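Local coordinates for hypothetical protein TTHA0068 (Thermus thermophilus, PDB 2CWY), which is of unknown function but belongs to the DUF309 family and folds as a small all-helical protein, at residues A[18-21]-A[22-26]; A[36-39]-A[40-44]; A[70-73]-A[74-78]. All blocks are in the same frame, centred on the assembly; numbering follows the deposited sequence.

Contact 1. Residues A[18-21]-A[22-26]; sequences YEVH and EVLEP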
loop_
_atom_site.group_PDB
_atom_site.type_symbol
_atom_site.label_atom_id
_atom_site.label_comp_id
_atom_site.label_asym_id
_atom_site.label_seq_id
_atom_site.Cartn_x
_atom_site.Cartn_y
_atom_site.Cartn_z
ATOM N N TYR A 18 -0.981 5.751 -8.370
ATOM C CA TYR A 18 -2.186 5.159 -8.935
ATOM C C TYR A 18 -1.818 3.869 -9.687
ATOM O O TYR A 18 -2.570 2.897 -9.688
ATOM C CB TYR A 18 -2.874 6.171 -9.860
ATOM C CG TYR A 18 -4.382 6.020 -9.922
ATOM C CD1 TYR A 18 -5.169 6.984 -10.548
ATOM C CD2 TYR A 18 -5.020 4.916 -9.354
ATOM C CE1 TYR A 18 -6.558 6.855 -10.610
ATOM C CE2 TYR A 18 -6.411 4.774 -9.409
ATOM C CZ TYR A 18 -7.171 5.749 -10.039
ATOM O OH TYR A 18 -8.545 5.620 -10.094
ATOM N N GLU A 19 -0.635 3.849 -10.294
ATOM C CA GLU A 19 -0.186 2.666 -11.007
ATOM C C GLU A 19 0.041 1.511 -10.011
ATOM O O GLU A 19 -0.262 0.359 -10.309
ATOM C CB GLU A 19 1.110 2.968 -11.754
ATOM C CG GLU A 19 1.288 2.142 -12.999
ATOM C CD GLU A 19 0.174 2.389 -14.003
ATOM O OE1 GLU A 19 -0.269 3.551 -14.132
ATOM O OE2 GLU A 19 -0.255 1.427 -14.669
ATOM N N VAL A 20 0.577 1.821 -8.835
ATOM C CA VAL A 20 0.795 0.799 -7.820
ATOM C C VAL A 20 -0.555 0.165 -7.500
ATOM O O VAL A 20 -0.687 -1.060 -7.405
ATOM C CB VAL A 20 1.402 1.404 -6.519
ATOM C CG1 VAL A 20 1.233 0.423 -5.346
ATOM C CG2 VAL A 20 2.883 1.704 -6.736
ATOM N N HIS A 21 -1.565 1.012 -7.358
ATOM C CA HIS A 21 -2.911 0.556 -7.055
ATOM C C HIS A 21 -3.445 -0.393 -8.143
ATOM O O HIS A 21 -3.952 -1.484 -7.852
ATOM C CB HIS A 21 -3.809 1.792 -6.880
ATOM C CG HIS A 21 -5.186 1.478 -6.389
ATOM N ND1 HIS A 21 -5.967 2.405 -5.735
ATOM C CD2 HIS A 21 -5.918 0.340 -6.448
ATOM C CE1 HIS A 21 -7.121 1.851 -5.407
ATOM N NE2 HIS A 21 -7.118 0.598 -5.830
ATOM N N GLU A 22 -3.317 0.017 -9.400
ATOM C CA GLU A 22 -3.775 -0.783 -10.534
ATOM C C GLU A 22 -3.023 -2.106 -10.685
ATOM O O GLU A 22 -3.626 -3.130 -10.997
ATOM C CB GLU A 22 -3.625 0.023 -11.825
ATOM C CG GLU A 22 -4.308 -0.597 -13.023
ATOM C CD GLU A 22 -4.067 0.193 -14.284
ATOM O OE1 GLU A 22 -4.128 1.441 -14.225
ATOM O OE2 GLU A 22 -3.821 -0.437 -15.336
ATOM N N VAL A 23 -1.709 -2.089 -10.461
ATOM C CA VAL A 23 -0.904 -3.297 -10.598
ATOM C C VAL A 23 -1.202 -4.343 -9.518
ATOM O O VAL A 23 -1.138 -5.543 -9.780
ATOM C CB VAL A 23 0.621 -2.942 -10.612
ATOM C CG1 VAL A 23 1.481 -4.182 -10.403
ATOM C CG2 VAL A 23 0.970 -2.315 -11.949
ATOM N N LEU A 24 -1.563 -3.890 -8.321
ATOM C CA LEU A 24 -1.847 -4.809 -7.224
ATOM C C LEU A 24 -3.277 -5.348 -7.179
ATOM O O LEU A 24 -3.538 -6.350 -6.516
ATOM C CB LEU A 24 -1.514 -4.147 -5.891
ATOM C CG LEU A 24 -0.046 -3.788 -5.659
ATOM C CD1 LEU A 24 0.067 -3.089 -4.312
ATOM C CD2 LEU A 24 0.818 -5.046 -5.676
ATOM N N GLU A 25 -4.204 -4.694 -7.872
ATOM C CA GLU A 25 -5.585 -5.161 -7.859
ATOM C C GLU A 25 -5.787 -6.637 -8.215
ATOM O O GLU A 25 -6.508 -7.342 -7.504
ATOM C CB GLU A 25 -6.465 -4.310 -8.778
ATOM C CG GLU A 25 -7.928 -4.695 -8.673
ATOM C CD GLU A 25 -8.786 -4.065 -9.754
ATOM O OE1 GLU A 25 -8.231 -3.670 -10.799
ATOM O OE2 GLU A 25 -10.017 -3.976 -9.560
ATOM N N PRO A 26 -5.151 -7.131 -9.306
ATOM C CA PRO A 26 -5.305 -8.536 -9.707
ATOM C C PRO A 26 -4.836 -9.512 -8.634
ATOM O O PRO A 26 -5.408 -10.589 -8.484
ATOM C CB PRO A 26 -4.454 -8.649 -10.978
ATOM C CG PRO A 26 -4.306 -7.225 -11.465
ATOM C CD PRO A 26 -4.205 -6.432 -10.198
HETATM O O HOH W 1 -3.169 3.741 -13.049
#
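Bent at chi2 (61°), the side chain of Glu19 swings its carboxylate towards that of Glu22, whose chain runs out extended (chi2 -177°). The two acids lie side by side and point the same way, their carboxylate planes 58° apart, with Glu19 OE2 3.9 Å from Glu22 OE1. One water joins them: it donates to Glu19 OE1 at 3.1 Å and to Glu22 OE1 at 2.8 Å. Val20 and Leu24, by contrast, are buried and also run side by side, CG1 of Val20 3.8 Å from CD1 of Leu24, and both pack on helices 5-13 and 33-53. The backbone beneath is regular, with Val23 N bonded to Glu19 O at 2.8 Å, but the bonding slackens towards Pro26: Glu25 N reaches His21 O only weakly (3.2 Å), and the helix kinks where Pro26 N makes no bond to the preceding turn. Two like charges this close would probably raise the proton affinity of one acid; the shared water, and a long, weak ion pair from Glu19 to Arg16, should ease the cost.

Contact 2. Residues A[36-39]-A[40-44]; sequences RRLL and QGVIL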
loop_
_atom_site.group_PDB
_atom_site.type_symbol
_atom_site.label_atom_id
_atom_site.label_comp_id
_atom_site.label_asym_id
_atom_site.label_seq_id
_atom_site.Cartn_x
_atom_site.Cartn_y
_atom_site.Cartn_z
ATOM N N ARG A 36 -4.280 -11.074 1.519
ATOM C CA ARG A 36 -5.277 -10.166 0.962
ATOM C C ARG A 36 -5.269 -8.865 1.768
ATOM O O ARG A 36 -5.365 -7.773 1.208
ATOM C CB ARG A 36 -6.684 -10.810 0.970
ATOM C CG ARG A 36 -7.693 -10.152 0.006
ATOM C CD ARG A 36 -9.122 -10.720 0.160
ATOM N NE ARG A 36 -10.090 -10.063 -0.724
ATOM C CZ ARG A 36 -10.344 -10.428 -1.980
ATOM N NH1 ARG A 36 -9.713 -11.461 -2.520
ATOM N NH2 ARG A 36 -11.226 -9.749 -2.706
ATOM N N ARG A 37 -5.116 -8.973 3.084
ATOM C CA ARG A 37 -5.092 -7.777 3.915
ATOM C C ARG A 37 -3.873 -6.922 3.567
ATOM O O ARG A 37 -3.971 -5.698 3.420
ATOM C CB ARG A 37 -5.071 -8.170 5.400
ATOM C CG ARG A 37 -6.451 -8.552 5.942
ATOM C CD ARG A 37 -6.331 -9.191 7.315
ATOM N NE ARG A 37 -5.601 -8.333 8.241
ATOM C CZ ARG A 37 -4.969 -8.782 9.319
ATOM N NH1 ARG A 37 -4.985 -10.081 9.598
ATOM N NH2 ARG A 37 -4.310 -7.940 10.103
ATOM N N LEU A 38 -2.723 -7.571 3.427
ATOM C CA LEU A 38 -1.514 -6.856 3.087
ATOM C C LEU A 38 -1.672 -6.116 1.761
ATOM O O LEU A 38 -1.344 -4.939 1.664
ATOM C CB LEU A 38 -0.339 -7.817 2.989
ATOM C CG LEU A 38 0.911 -7.154 2.408
ATOM C CD1 LEU A 38 1.516 -6.201 3.438
ATOM C CD2 LEU A 38 1.890 -8.201 2.014
ATOM N N LEU A 39 -2.169 -6.808 0.736
ATOM C CA LEU A 39 -2.338 -6.178 -0.578
ATOM C C LEU A 39 -3.280 -4.976 -0.524
ATOM O O LEU A 39 -2.982 -3.914 -1.086
ATOM C CB LEU A 39 -2.819 -7.222 -1.599
ATOM C CG LEU A 39 -1.738 -8.264 -1.937
ATOM C CD1 LEU A 39 -2.374 -9.517 -2.510
ATOM C CD2 LEU A 39 -0.733 -7.663 -2.926
ATOM N N GLN A 40 -4.403 -5.117 0.172
ATOM C CA GLN A 40 -5.324 -4.000 0.266
ATOM C C GLN A 40 -4.722 -2.843 1.066
ATOM O O GLN A 40 -4.990 -1.692 0.772
ATOM C CB GLN A 40 -6.642 -4.430 0.893
ATOM C CG GLN A 40 -7.753 -3.432 0.593
ATOM C CD GLN A 40 -9.116 -3.987 0.905
ATOM O OE1 GLN A 40 -9.345 -4.511 1.994
ATOM N NE2 GLN A 40 -10.034 -3.876 -0.047
ATOM N N GLY A 41 -3.906 -3.158 2.069
ATOM C CA GLY A 41 -3.272 -2.124 2.869
ATOM C C GLY A 41 -2.310 -1.299 2.026
ATOM O O GLY A 41 -2.308 -0.071 2.093
ATOM N N VAL A 42 -1.486 -1.971 1.229
ATOM C CA VAL A 42 -0.533 -1.278 0.358
ATOM C C VAL A 42 -1.313 -0.450 -0.684
ATOM O O VAL A 42 -0.942 0.682 -1.005
ATOM C CB VAL A 42 0.391 -2.286 -0.373
ATOM C CG1 VAL A 42 1.295 -1.550 -1.378
ATOM C CG2 VAL A 42 1.232 -3.038 0.636
ATOM N N ILE A 43 -2.392 -1.029 -1.209
ATOM C CA ILE A 43 -3.226 -0.334 -2.174
ATOM C C ILE A 43 -3.784 0.959 -1.554
ATOM O O ILE A 43 -3.789 2.011 -2.198
ATOM C CB ILE A 43 -4.402 -1.238 -2.640
ATOM C CG1 ILE A 43 -3.911 -2.231 -3.703
ATOM C CG2 ILE A 43 -5.554 -0.383 -3.167
ATOM C CD1 ILE A 43 -4.934 -3.292 -4.048
ATOM N N LEU A 44 -4.239 0.877 -0.305
ATOM C CA LEU A 44 -4.817 2.044 0.374
ATOM C C LEU A 44 -3.773 3.114 0.706
ATOM O O LEU A 44 -4.092 4.300 0.748
ATOM C CB LEU A 44 -5.560 1.591 1.645
ATOM C CG LEU A 44 -6.856 0.797 1.385
ATOM C CD1 LEU A 44 -7.288 0.025 2.648
ATOM C CD2 LEU A 44 -7.944 1.773 0.953
#
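Val42 turns its CG2 branch back along the helix towards Leu38, one turn earlier. This methyl stands beside the backbone N, anti to the carbonyl carbon, which brings it 3.4 Å from Leu38 O and 4.2 Å from Leu38 CD1, a loose apolar touch between methyls. Ile43 repeats the pattern one residue on: its CG1 is also placed beside the backbone N (chi1 -80°) and settles 3.2 Å from Leu39 O, with CD1 following at 3.6 Å from the same oxygen. Both branched side chains thus lean on the carbonyls that accept their own amides. Val42 N bonds to Leu38 O at 3.0 Å, and Ile43 N to Leu39 O at 2.9 Å. Gln40 behaves differently. Its CB lies 3.6 Å from Arg36 O, but the rest of the chain is extended and carries the amide away from the preceding turn, where OE1 accepts a hydrogen bond from Arg68 NE. The arginines are likewise engaged beyond this segment: Arg36 makes a cation-pi contact with Trp28 and bonds through NH1 to Ala31 O, while Arg37 NE holds Arg68 O. Gly41 adds no side chain here; its N donates to Arg37 O at 2.9 Å. Leu38 and Val42 face helix 81-92, Val42 and Ile43 meet Leu24 of helix 17-30, and Leu38 and Leu44 touch helix 59-69. Such a helical segment, apolar on several faces and polar where Gln40 and the arginines emerge, is what a central helix of a small all-helical bundle presents, and helix 33-53 is packed here against three other helices of the DUF309 protein.

Contact 3. Residues A[70-73]-A[74-78]; sequences EGLP and CPLMG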
loop_
_atom_site.group_PDB
_atom_site.type_symbol
_atom_site.label_atom_id
_atom_site.label_comp_id
_atom_site.label_asym_id
_atom_site.label_seq_id
_atom_site.Cartn_x
_atom_site.Cartn_y
_atom_site.Cartn_z
ATOM N N GLU A 70 -2.766 -3.905 10.611
ATOM C CA GLU A 70 -2.658 -4.165 12.036
ATOM C C GLU A 70 -2.615 -5.642 12.379
ATOM O O GLU A 70 -3.528 -6.389 12.038
ATOM C CB GLU A 70 -3.834 -3.527 12.773
ATOM C CG GLU A 70 -3.788 -3.746 14.279
ATOM C CD GLU A 70 -2.649 -2.989 14.942
ATOM O OE1 GLU A 70 -1.488 -3.126 14.492
ATOM O OE2 GLU A 70 -2.918 -2.256 15.918
ATOM N N GLY A 71 -1.545 -6.057 13.056
ATOM C CA GLY A 71 -1.428 -7.441 13.478
ATOM C C GLY A 71 -0.809 -8.405 12.487
ATOM O O GLY A 71 -0.647 -9.589 12.794
ATOM N N LEU A 72 -0.470 -7.927 11.294
ATOM C CA LEU A 72 0.139 -8.807 10.305
ATOM C C LEU A 72 1.608 -9.028 10.635
ATOM O O LEU A 72 2.253 -8.179 11.265
ATOM C CB LEU A 72 0.060 -8.196 8.900
ATOM C CG LEU A 72 -1.287 -8.107 8.180
ATOM C CD1 LEU A 72 -1.066 -7.445 6.818
ATOM C CD2 LEU A 72 -1.899 -9.512 8.009
ATOM N N PRO A 73 2.157 -10.186 10.242
ATOM C CA PRO A 73 3.575 -10.385 10.536
ATOM C C PRO A 73 4.338 -9.517 9.528
ATOM O O PRO A 73 3.771 -9.126 8.506
ATOM C CB PRO A 73 3.771 -11.881 10.290
ATOM C CG PRO A 73 2.717 -12.216 9.288
ATOM C CD PRO A 73 1.531 -11.430 9.760
ATOM N N CYS A 74 5.595 -9.192 9.824
ATOM C CA CYS A 74 6.407 -8.389 8.904
ATOM C C CYS A 74 7.831 -8.939 8.901
ATOM O O CYS A 74 8.414 -9.167 9.957
ATOM C CB CYS A 74 6.424 -6.909 9.325
ATOM S SG CYS A 74 7.250 -5.773 8.143
ATOM N N PRO A 75 8.407 -9.167 7.708
ATOM C CA PRO A 75 7.750 -8.921 6.424
ATOM C C PRO A 75 6.685 -9.958 6.098
ATOM O O PRO A 75 6.510 -10.950 6.819
ATOM C CB PRO A 75 8.909 -8.954 5.436
ATOM C CG PRO A 75 9.836 -9.976 6.043
ATOM C CD PRO A 75 9.814 -9.569 7.510
ATOM N N LEU A 76 5.962 -9.708 5.013
ATOM C CA LEU A 76 4.929 -10.618 4.541
ATOM C C LEU A 76 4.944 -10.512 3.023
ATOM O O LEU A 76 5.026 -9.410 2.467
ATOM C CB LEU A 76 3.557 -10.228 5.095
ATOM C CG LEU A 76 2.405 -11.171 4.762
ATOM C CD1 LEU A 76 2.689 -12.558 5.338
ATOM C CD2 LEU A 76 1.113 -10.605 5.319
HETATM N N MSE A 77 4.890 -11.664 2.360
HETATM C CA MSE A 77 4.913 -11.730 0.898
HETATM C C MSE A 77 6.209 -11.159 0.327
HETATM O O MSE A 77 6.261 -10.795 -0.842
HETATM C CB MSE A 77 3.723 -10.966 0.299
HETATM C CG MSE A 77 2.360 -11.487 0.691
HETATM SE SE MSE A 77 0.983 -10.751 -0.483
HETATM C CE MSE A 77 1.284 -11.889 -2.017
ATOM N N GLY A 78 7.245 -11.079 1.161
ATOM C CA GLY A 78 8.528 -10.553 0.724
ATOM C C GLY A 78 8.625 -9.039 0.804
ATOM O O GLY A 78 9.561 -8.441 0.262
#
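A type VIb beta turn, with a cis peptide bond between Cys74 and Pro75, reverses the loop between helices 59-69 and 81-92 at residues 73-76 and lays Leu76 against Leu72 and Pro73. No regular helix or strand occurs in these residues. Leu76 points towards the earlier part of the loop and does most of the touching with the two ends of its fork. Its CG stands anti to the backbone N (chi1 -175°), and from there the methyls divide their partners. CD2 meets the isobutyl group of Leu72, 4.1 Å from Leu72 CD1 and 4.2 Å from Leu72 CD2, the two leucines crossing at about a right angle. CD1 goes instead to the ring of Pro73, 4.0 Å from Pro73 CG, at an oblique crossing. Lower on the same side chain, Leu76 CB is 3.6 Å from Pro73 O. That carbonyl accepts a hydrogen bond from the indole NE1 of Trp81, the first residue of helix 81-92, so the loop is tied to the helix that follows it. Leu72 is the buried member of the group and also packs on Trp81 and on Glu34 and Arg37 of helix 33-53, whereas the ring of Pro73 lies nearer the surface. The side chains meet only through carbon, at distances of ordinary van der Waals contact. Two of the residues in the turn are prolines, whose ring nitrogens have no N-H to donate. The fold-back therefore probably relies on apolar packing and on the restricted backbone of the prolines, while the Pro73 carbonyl supplies a polar tie to Trp81.

How the contacts relate
Contacts 1 and 2 sit on consecutive helices, 17-30 and 33-53, with centres about 10 Å apart, and they pack directly against each other: Leu24 CD1 is 3.5 Å from Val42 CG1, and His21 NE2 is 3.2 Å from Ile43 CG2. Contact 3 lies beside contact 2, centres about 11 Å apart. Here Leu38 CD2 is 3.6 Å from CG of Met77, a selenomethionine, and Arg37 NH2 comes within 2.6 Å of Glu70 O. Contacts 1 and 3 are separate, their nearest atoms about 8 Å apart. Segment 36-44 thus lies between the other two and is packed against both. With the function unknown, none of the three contacts can be tied to an active site.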